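Local coordinates for glutathione peroxidase-like protein (Trypanosoma brucei, PDB 3DWV) that probably reduces peroxides as a tryparedoxin-dependent member of the glutathione peroxidase family, and is seen here in its oxidized, disulfide form, at residues M20-L32 and N125-K137. The protein carries 1 engineered substitution. Sequence-based numbering, arbitrary orientation.
Sequences MSAASSIFDFEVL and NAHPLYEYMKKTK
Tyr-132, whose ring packs against Phe-29, has its own backbone O gripped by two donors from Thr-136. Thr-136 OG1 donates to Tyr-132 O at 2.8 Å, and the helical N-H of Thr-136 also bonds to it. They arrive from opposite faces of the carbonyl plane.

The Tyr-132 and Phe-29 rings are nearly parallel but slid apart, with planes at 26° and little overlap. The end of the Phe-29 ring presses on the base of the tyrosine, CZ to Tyr-132 CB 3.3 Å. Leu-129 CA covers a face of the Phe-29 ring as a CH-pi contact, 3.9 Å from the ring centroid. Tyr-132 CG stands anti to the backbone N (chi1 170°), and the ring extends across segment 20-32 from Ala-23 to Ile-26. Ala-23 CB meets Tyr-132 CD1 at 3.9 Å. Met-20 bends at chi2 and chi3, bringing SD to 3.9 Å from Tyr-132 CB.

At the start of the helix, His-127 is the N-cap. Its ND1 accepts from Leu-129 N at 2.9 Å, nearly straight and in the ring plane. The other ring nitrogen, NE2, gives a weak, strongly bent bond to Glu-30 O, 2.8 Å away (119°). The imidazole thus caps the helix and reaches segment 20-32 through a weak bond.

The contact lies away from the Cys-58 to Cys-106 disulfide. It lays the N-terminal segment 20-32 along helix 128-136 of this thioredoxin-type fold. Ile-26 and Met-133 both touch Ile-51 of strand 49-54 and Ile-155 of strand 152-155, while Tyr-132 touches Pro-161 of strand 161-165.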
ATOM      1  N   MET A  20     -12.320   1.361  16.395  1.00 24.62           N
ATOM      2  CA  MET A  20     -11.335   2.159  15.674  1.00 19.20           C
ATOM      3  C   MET A  20     -10.820   3.375  16.422  1.00 20.83           C
ATOM      4  O   MET A  20      -9.715   3.896  16.175  1.00 27.59           O
ATOM      5  CB  MET A  20     -12.008   2.647  14.380  1.00 21.55           C
ATOM      6  CG  MET A  20     -11.147   3.564  13.548  1.00 21.91           C
ATOM      7  SD  MET A  20      -9.789   2.697  12.740  1.00 19.43           S
ATOM      8  CE  MET A  20     -10.668   1.716  11.501  1.00 20.33           C
ATOM      9  N   SER A  21     -11.664   3.859  17.341  1.00 21.74           N
ATOM     10  CA  SER A  21     -11.304   5.002  18.178  1.00 27.47           C
ATOM     11  C   SER A  21     -10.094   4.711  19.046  1.00 31.36           C
ATOM     12  O   SER A  21      -9.399   5.549  19.633  1.00 46.76           O
ATOM     13  CB  SER A  21     -12.485   5.402  19.076  1.00 36.54           C
ATOM     14  OG  SER A  21     -12.902   4.358  19.953  1.00 46.19           O
ATOM     15  N   ALA A  22      -9.740   3.426  19.211  1.00 32.28           N
ATOM     16  CA  ALA A  22      -8.528   3.301  20.036  1.00 37.45           C
ATOM     17  C   ALA A  22      -7.340   2.960  19.145  1.00 34.82           C
ATOM     18  O   ALA A  22      -6.195   2.891  19.640  1.00 41.76           O
ATOM     19  CB  ALA A  22      -8.790   2.314  21.158  1.00 44.63           C
ATOM     20  N   ALA A  23      -7.576   2.788  17.837  1.00 29.78           N
ATOM     21  CA  ALA A  23      -6.428   2.510  16.969  1.00 25.84           C
ATOM     22  C   ALA A  23      -5.306   3.536  17.074  1.00 21.70           C
ATOM     23  O   ALA A  23      -5.507   4.747  17.043  1.00 28.93           O
ATOM     24  CB  ALA A  23      -6.859   2.466  15.504  1.00 25.85           C
ATOM     25  N   SER A  24      -4.070   3.069  17.181  1.00 23.12           N
ATOM     26  CA  SER A  24      -2.955   3.982  17.339  1.00 21.14           C
ATOM     27  C   SER A  24      -1.757   3.576  16.470  1.00 20.37           C
ATOM     28  O   SER A  24      -0.740   4.266  16.461  1.00 19.00           O
ATOM     29  CB  SER A  24      -2.507   4.028  18.805  1.00 22.22           C
ATOM     30  OG  SER A  24      -1.946   2.777  19.191  1.00 24.84           O
ATOM     31  N   SER A  25      -1.904   2.436  15.775  1.00 18.49           N
ATOM     32  CA  SER A  25      -0.867   2.031  14.820  1.00 17.32           C
ATOM     33  C   SER A  25      -1.422   0.986  13.848  1.00 13.64           C
ATOM     34  O   SER A  25      -2.478   0.432  14.132  1.00 15.61           O
ATOM     35  CB  SER A  25       0.388   1.475  15.483  1.00 17.35           C
ATOM     36  OG  SER A  25       0.317   0.114  15.800  1.00 19.11           O
ATOM     37  N   ILE A  26      -0.676   0.716  12.768  1.00 13.31           N
ATOM     38  CA  ILE A  26      -1.190  -0.344  11.858  1.00 11.30           C
ATOM     39  C   ILE A  26      -1.239  -1.703  12.509  1.00 10.92           C
ATOM     40  O   ILE A  26      -1.908  -2.640  12.065  1.00 12.73           O
ATOM     41  CB  ILE A  26      -0.277  -0.426  10.615  1.00 12.25           C
ATOM     42  CG1 ILE A  26       1.171  -0.837  10.939  1.00 12.88           C
ATOM     43  CG2 ILE A  26      -0.339   0.867   9.815  1.00 11.21           C
ATOM     44  CD1 ILE A  26       1.971  -1.191   9.705  1.00 12.02           C
ATOM     45  N   PHE A  27      -0.478  -1.891  13.579  1.00 12.75           N
ATOM     46  CA  PHE A  27      -0.304  -3.236  14.174  1.00 14.54           C
ATOM     47  C   PHE A  27      -1.550  -3.639  14.942  1.00 14.40           C
ATOM     48  O   PHE A  27      -1.599  -4.744  15.509  1.00 14.95           O
ATOM     49  CB  PHE A  27       0.947  -3.277  15.078  1.00 15.47           C
ATOM     50  CG  PHE A  27       2.204  -2.924  14.278  1.00 16.02           C
ATOM     51  CD1 PHE A  27       2.604  -3.713  13.219  1.00 17.68           C
ATOM     52  CD2 PHE A  27       2.946  -1.804  14.603  1.00 18.63           C
ATOM     53  CE1 PHE A  27       3.740  -3.400  12.488  1.00 13.24           C
ATOM     54  CE2 PHE A  27       4.088  -1.483  13.893  1.00 17.09           C
ATOM     55  CZ  PHE A  27       4.469  -2.280  12.840  1.00 19.18           C
ATOM     56  N   ASP A  28      -2.532  -2.747  14.997  1.00 13.84           N
ATOM     57  CA  ASP A  28      -3.819  -3.050  15.608  1.00 13.72           C
ATOM     58  C   ASP A  28      -4.744  -3.817  14.640  1.00 12.15           C
ATOM     59  O   ASP A  28      -5.876  -4.088  15.051  1.00 13.51           O
ATOM     60  CB  ASP A  28      -4.523  -1.774  16.105  1.00 15.08           C
ATOM     61  CG  ASP A  28      -3.919  -1.135  17.335  1.00 16.43           C
ATOM     62  OD1 ASP A  28      -3.504  -1.859  18.263  1.00 27.23           O
ATOM     63  OD2 ASP A  28      -3.888   0.117  17.408  1.00 27.07           O
ATOM     64  N   PHE A  29      -4.291  -4.095  13.411  1.00 12.01           N
ATOM     65  CA  PHE A  29      -5.155  -4.578  12.344  1.00 12.15           C
ATOM     66  C   PHE A  29      -4.765  -5.965  11.864  1.00 13.25           C
ATOM     67  O   PHE A  29      -3.580  -6.305  11.895  1.00 16.20           O
ATOM     68  CB  PHE A  29      -5.171  -3.561  11.172  1.00 11.70           C
ATOM     69  CG  PHE A  29      -5.680  -2.203  11.624  1.00 12.72           C
ATOM     70  CD1 PHE A  29      -7.044  -1.938  11.563  1.00 12.92           C
ATOM     71  CD2 PHE A  29      -4.849  -1.195  12.118  1.00 14.11           C
ATOM     72  CE1 PHE A  29      -7.576  -0.738  11.993  1.00 13.62           C
ATOM     73  CE2 PHE A  29      -5.356   0.024  12.562  1.00 11.46           C
ATOM     74  CZ  PHE A  29      -6.744   0.256  12.519  1.00 13.60           C
ATOM     75  N   GLU A  30      -5.805  -6.729  11.469  1.00 12.10           N
ATOM     76  CA  GLU A  30      -5.658  -8.099  10.992  1.00 12.31           C
ATOM     77  C   GLU A  30      -5.186  -8.161   9.557  1.00 12.85           C
ATOM     78  O   GLU A  30      -5.828  -7.484   8.710  1.00 12.60           O
ATOM     79  CB  GLU A  30      -7.022  -8.831  11.057  1.00 14.74           C
ATOM     80  CG  GLU A  30      -6.858 -10.307  10.735  1.00 17.13           C
ATOM     81  CD  GLU A  30      -8.089 -11.129  11.110  1.00 18.33           C
ATOM     82  OE1 GLU A  30      -9.179 -10.518  11.139  1.00 17.74           O
ATOM     83  OE2 GLU A  30      -7.987 -12.353  11.359  1.00 20.87           O
ATOM     84  N   VAL A  31      -4.130  -8.894   9.261  1.00 12.59           N
ATOM     85  CA  VAL A  31      -3.647  -9.070   7.879  1.00 12.49           C
ATOM     86  C   VAL A  31      -3.439 -10.543   7.628  1.00 11.75           C
ATOM     87  O   VAL A  31      -2.784 -11.315   8.351  1.00 13.97           O
ATOM     88  CB  VAL A  31      -2.358  -8.241   7.658  1.00 10.97           C
ATOM     89  CG1 VAL A  31      -1.742  -8.457   6.302  1.00 10.60           C
ATOM     90  CG2 VAL A  31      -2.608  -6.728   7.886  1.00 13.60           C
ATOM     91  N   LEU A  32      -4.024 -10.978   6.506  1.00 11.85           N
ATOM     92  CA  LEU A  32      -3.726 -12.284   5.931  1.00 13.74           C
ATOM     93  C   LEU A  32      -2.820 -12.154   4.698  1.00 14.36           C
ATOM     94  O   LEU A  32      -2.984 -11.233   3.858  1.00 13.96           O
ATOM     95  CB  LEU A  32      -4.996 -13.040   5.529  1.00 12.11           C
ATOM     96  CG  LEU A  32      -6.115 -13.193   6.559  1.00 12.22           C
ATOM     97  CD1 LEU A  32      -7.181 -14.124   5.950  1.00 15.68           C
ATOM     98  CD2 LEU A  32      -5.630 -13.715   7.908  1.00 14.77           C
ATOM     99  N   ASN A 125     -17.098  -2.105   2.310  0.50  9.37           N
ATOM    100  CA  ASN A 125     -16.346  -3.170   2.965  0.50 10.22           C
ATOM    101  C   ASN A 125     -14.844  -2.923   2.929  0.50  7.62           C
ATOM    102  O   ASN A 125     -14.079  -3.890   3.039  0.50  7.68           O
ATOM    103  CB  ASN A 125     -16.687  -4.541   2.338  0.50 10.65           C
ATOM    104  CG  ASN A 125     -16.649  -5.534   3.502  0.50  7.71           C
ATOM    105  OD1 ASN A 125     -16.004  -6.569   3.474  0.50  9.02           O
ATOM    106  ND2 ASN A 125     -17.370  -5.157   4.554  0.50  8.60           N
ATOM    107  N   ALA A 126     -14.449  -1.648   2.891  1.00  9.83           N
ATOM    108  CA  ALA A 126     -13.026  -1.304   2.981  1.00  9.79           C
ATOM    109  C   ALA A 126     -12.360  -1.963   4.187  1.00 10.81           C
ATOM    110  O   ALA A 126     -12.912  -1.831   5.282  1.00 12.71           O
ATOM    111  CB  ALA A 126     -12.829   0.199   3.128  1.00 10.51           C
ATOM    112  N   HIS A 127     -11.210  -2.610   4.009  1.00 10.78           N
ATOM    113  CA  HIS A 127     -10.471  -3.223   5.114  1.00 11.16           C
ATOM    114  C   HIS A 127     -10.154  -2.186   6.192  1.00 10.05           C
ATOM    115  O   HIS A 127      -9.687  -1.066   5.891  1.00 10.00           O
ATOM    116  CB  HIS A 127      -9.186  -3.859   4.582  1.00 11.23           C
ATOM    117  CG  HIS A 127      -8.407  -4.666   5.600  1.00 11.48           C
ATOM    118  ND1 HIS A 127      -7.912  -4.208   6.804  1.00 11.18           N
ATOM    119  CD2 HIS A 127      -8.012  -5.963   5.527  1.00 11.14           C
ATOM    120  CE1 HIS A 127      -7.256  -5.203   7.422  1.00 12.91           C
ATOM    121  NE2 HIS A 127      -7.317  -6.291   6.640  1.00 13.54           N
ATOM    122  N   PRO A 128     -10.390  -2.491   7.452  1.00 10.94           N
ATOM    123  CA  PRO A 128     -10.158  -1.469   8.494  1.00 11.14           C
ATOM    124  C   PRO A 128      -8.755  -0.898   8.511  1.00  9.89           C
ATOM    125  O   PRO A 128      -8.660   0.291   8.887  1.00 12.02           O
ATOM    126  CB  PRO A 128     -10.492  -2.209   9.815  1.00 13.44           C
ATOM    127  CG  PRO A 128     -11.468  -3.281   9.403  1.00 13.43           C
ATOM    128  CD  PRO A 128     -10.984  -3.722   8.015  1.00 11.72           C
ATOM    129  N   LEU A 129      -7.723  -1.626   8.115  1.00 10.81           N
ATOM    130  CA  LEU A 129      -6.383  -1.033   8.125  0.50  9.36           C
ATOM    131  C   LEU A 129      -6.373   0.127   7.137  1.00 10.62           C
ATOM    132  O   LEU A 129      -5.735   1.148   7.421  1.00  9.74           O
ATOM    133  CB  LEU A 129      -5.299  -2.062   7.799  0.50  9.56           C
ATOM    134  CG  LEU A 129      -3.931  -1.583   7.308  0.50  6.47           C
ATOM    135  CD1 LEU A 129      -2.993  -1.211   8.452  0.50  9.79           C
ATOM    136  CD2 LEU A 129      -3.281  -2.677   6.459  0.50  9.75           C
ATOM    137  N   TYR A 130      -7.057  -0.033   6.000  1.00  8.86           N
ATOM    138  CA  TYR A 130      -7.122   1.035   4.996  1.00  9.44           C
ATOM    139  C   TYR A 130      -7.962   2.195   5.531  1.00  9.50           C
ATOM    140  O   TYR A 130      -7.662   3.387   5.372  1.00 10.63           O
ATOM    141  CB  TYR A 130      -7.606   0.470   3.617  1.00 10.77           C
ATOM    142  CG  TYR A 130      -6.347   0.227   2.812  1.00  9.43           C
ATOM    143  CD1 TYR A 130      -5.624  -0.948   2.958  1.00 10.41           C
ATOM    144  CD2 TYR A 130      -5.883   1.196   1.943  1.00  8.77           C
ATOM    145  CE1 TYR A 130      -4.465  -1.163   2.246  1.00 10.32           C
ATOM    146  CE2 TYR A 130      -4.706   0.968   1.239  1.00  8.97           C
ATOM    147  CZ  TYR A 130      -3.992  -0.212   1.381  1.00 10.80           C
ATOM    148  OH  TYR A 130      -2.830  -0.453   0.675  1.00 11.11           O
ATOM    149  N   GLU A 131      -9.086   1.896   6.190  1.00 11.43           N
ATOM    150  CA  GLU A 131      -9.895   2.970   6.786  1.00 11.62           C
ATOM    151  C   GLU A 131      -9.055   3.757   7.759  1.00 12.29           C
ATOM    152  O   GLU A 131      -9.139   5.010   7.752  1.00 13.39           O
ATOM    153  CB  GLU A 131     -11.161   2.369   7.414  1.00 16.07           C
ATOM    154  CG  GLU A 131     -11.973   1.821   6.198  1.00 18.92           C
ATOM    155  CD  GLU A 131     -12.487   2.945   5.324  1.00 21.59           C
ATOM    156  OE1 GLU A 131     -13.639   3.339   5.682  1.00 31.36           O
ATOM    157  OE2 GLU A 131     -11.942   3.502   4.319  1.00 18.66           O
ATOM    158  N   TYR A 132      -8.249   3.029   8.523  1.00 10.97           N
ATOM    159  CA  TYR A 132      -7.340   3.784   9.416  1.00 10.19           C
ATOM    160  C   TYR A 132      -6.290   4.606   8.698  1.00 11.36           C
ATOM    161  O   TYR A 132      -6.072   5.784   9.046  1.00 11.39           O
ATOM    162  CB  TYR A 132      -6.689   2.745  10.355  1.00 11.07           C
ATOM    163  CG  TYR A 132      -5.534   3.306  11.183  1.00 11.46           C
ATOM    164  CD1 TYR A 132      -5.733   4.232  12.213  1.00 13.84           C
ATOM    165  CD2 TYR A 132      -4.241   2.884  10.915  1.00 13.22           C
ATOM    166  CE1 TYR A 132      -4.651   4.717  12.951  1.00 12.48           C
ATOM    167  CE2 TYR A 132      -3.162   3.357  11.621  1.00 13.06           C
ATOM    168  CZ  TYR A 132      -3.384   4.274  12.633  1.00 12.21           C
ATOM    169  OH  TYR A 132      -2.267   4.716  13.313  1.00 16.57           O
ATOM    170  N   MET A 133      -5.541   4.044   7.724  1.00 10.12           N
ATOM    171  CA  MET A 133      -4.484   4.814   7.069  1.00  9.17           C
ATOM    172  C   MET A 133      -5.079   5.979   6.287  1.00 10.45           C
ATOM    173  O   MET A 133      -4.532   7.094   6.291  1.00 12.01           O
ATOM    174  CB  MET A 133      -3.687   3.893   6.115  1.00 11.28           C
ATOM    175  CG  MET A 133      -2.878   2.849   6.859  1.00 11.95           C
ATOM    176  SD  MET A 133      -1.758   1.918   5.779  1.00 12.14           S
ATOM    177  CE  MET A 133      -2.807   1.270   4.484  1.00 13.61           C
ATOM    178  N   LYS A 134      -6.231   5.750   5.619  1.00 10.34           N
ATOM    179  CA  LYS A 134      -6.851   6.807   4.806  1.00 11.47           C
ATOM    180  C   LYS A 134      -7.344   7.967   5.633  1.00 13.28           C
ATOM    181  O   LYS A 134      -7.300   9.145   5.209  1.00 14.81           O
ATOM    182  CB  LYS A 134      -8.031   6.219   4.009  1.00 12.18           C
ATOM    183  CG  LYS A 134      -7.599   5.265   2.884  1.00  9.74           C
ATOM    184  CD  LYS A 134      -8.735   4.289   2.560  1.00 14.01           C
ATOM    185  CE  LYS A 134      -9.890   4.955   1.858  1.00 17.15           C
ATOM    186  NZ  LYS A 134     -10.998   3.979   1.582  1.00 12.29           N
ATOM    187  N   LYS A 135      -7.864   7.662   6.843  1.00 13.19           N
ATOM    188  CA  LYS A 135      -8.360   8.817   7.601  0.50 12.95           C
ATOM    189  C   LYS A 135      -7.167   9.467   8.291  1.00 13.62           C
ATOM    190  O   LYS A 135      -7.206  10.699   8.497  1.00 12.76           O
ATOM    191  CB  LYS A 135      -9.477   8.460   8.560  0.50 14.43           C
ATOM    192  CG  LYS A 135      -9.096   7.591   9.744  0.50 16.25           C
ATOM    193  CD  LYS A 135      -9.988   7.930  10.935  0.50 20.73           C
ATOM    194  CE  LYS A 135      -9.662   7.036  12.124  0.50 21.49           C
ATOM    195  NZ  LYS A 135      -9.743   5.607  11.699  0.50 20.79           N
ATOM    196  N   THR A 136      -6.131   8.691   8.613  1.00 11.78           N
ATOM    197  CA  THR A 136      -4.948   9.356   9.207  1.00 11.59           C
ATOM    198  C   THR A 136      -4.280  10.280   8.195  1.00 12.13           C
ATOM    199  O   THR A 136      -3.905  11.416   8.533  1.00 13.55           O
ATOM    200  CB  THR A 136      -3.941   8.330   9.735  1.00 12.09           C
ATOM    201  OG1 THR A 136      -4.626   7.500  10.676  1.00 15.41           O
ATOM    202  CG2 THR A 136      -2.791   9.029  10.458  1.00 14.24           C
ATOM    203  N   LYS A 137      -4.111   9.797   6.973  1.00 11.50           N
ATOM    204  CA  LYS A 137      -3.464  10.591   5.905  1.00 11.17           C
ATOM    205  C   LYS A 137      -4.428  10.612   4.722  1.00 10.22           C
ATOM    206  O   LYS A 137      -4.383   9.754   3.821  1.00 11.89           O
ATOM    207  CB  LYS A 137      -2.095  10.061   5.500  1.00 13.65           C
ATOM    208  CG  LYS A 137      -1.139   9.887   6.672  1.00 13.84           C
ATOM    209  CD  LYS A 137      -0.728  11.182   7.314  1.00 15.58           C
ATOM    210  CE  LYS A 137      -0.055  12.228   6.493  1.00 18.31           C
ATOM    211  NZ  LYS A 137       0.285  13.346   7.475  1.00 23.98           N
TER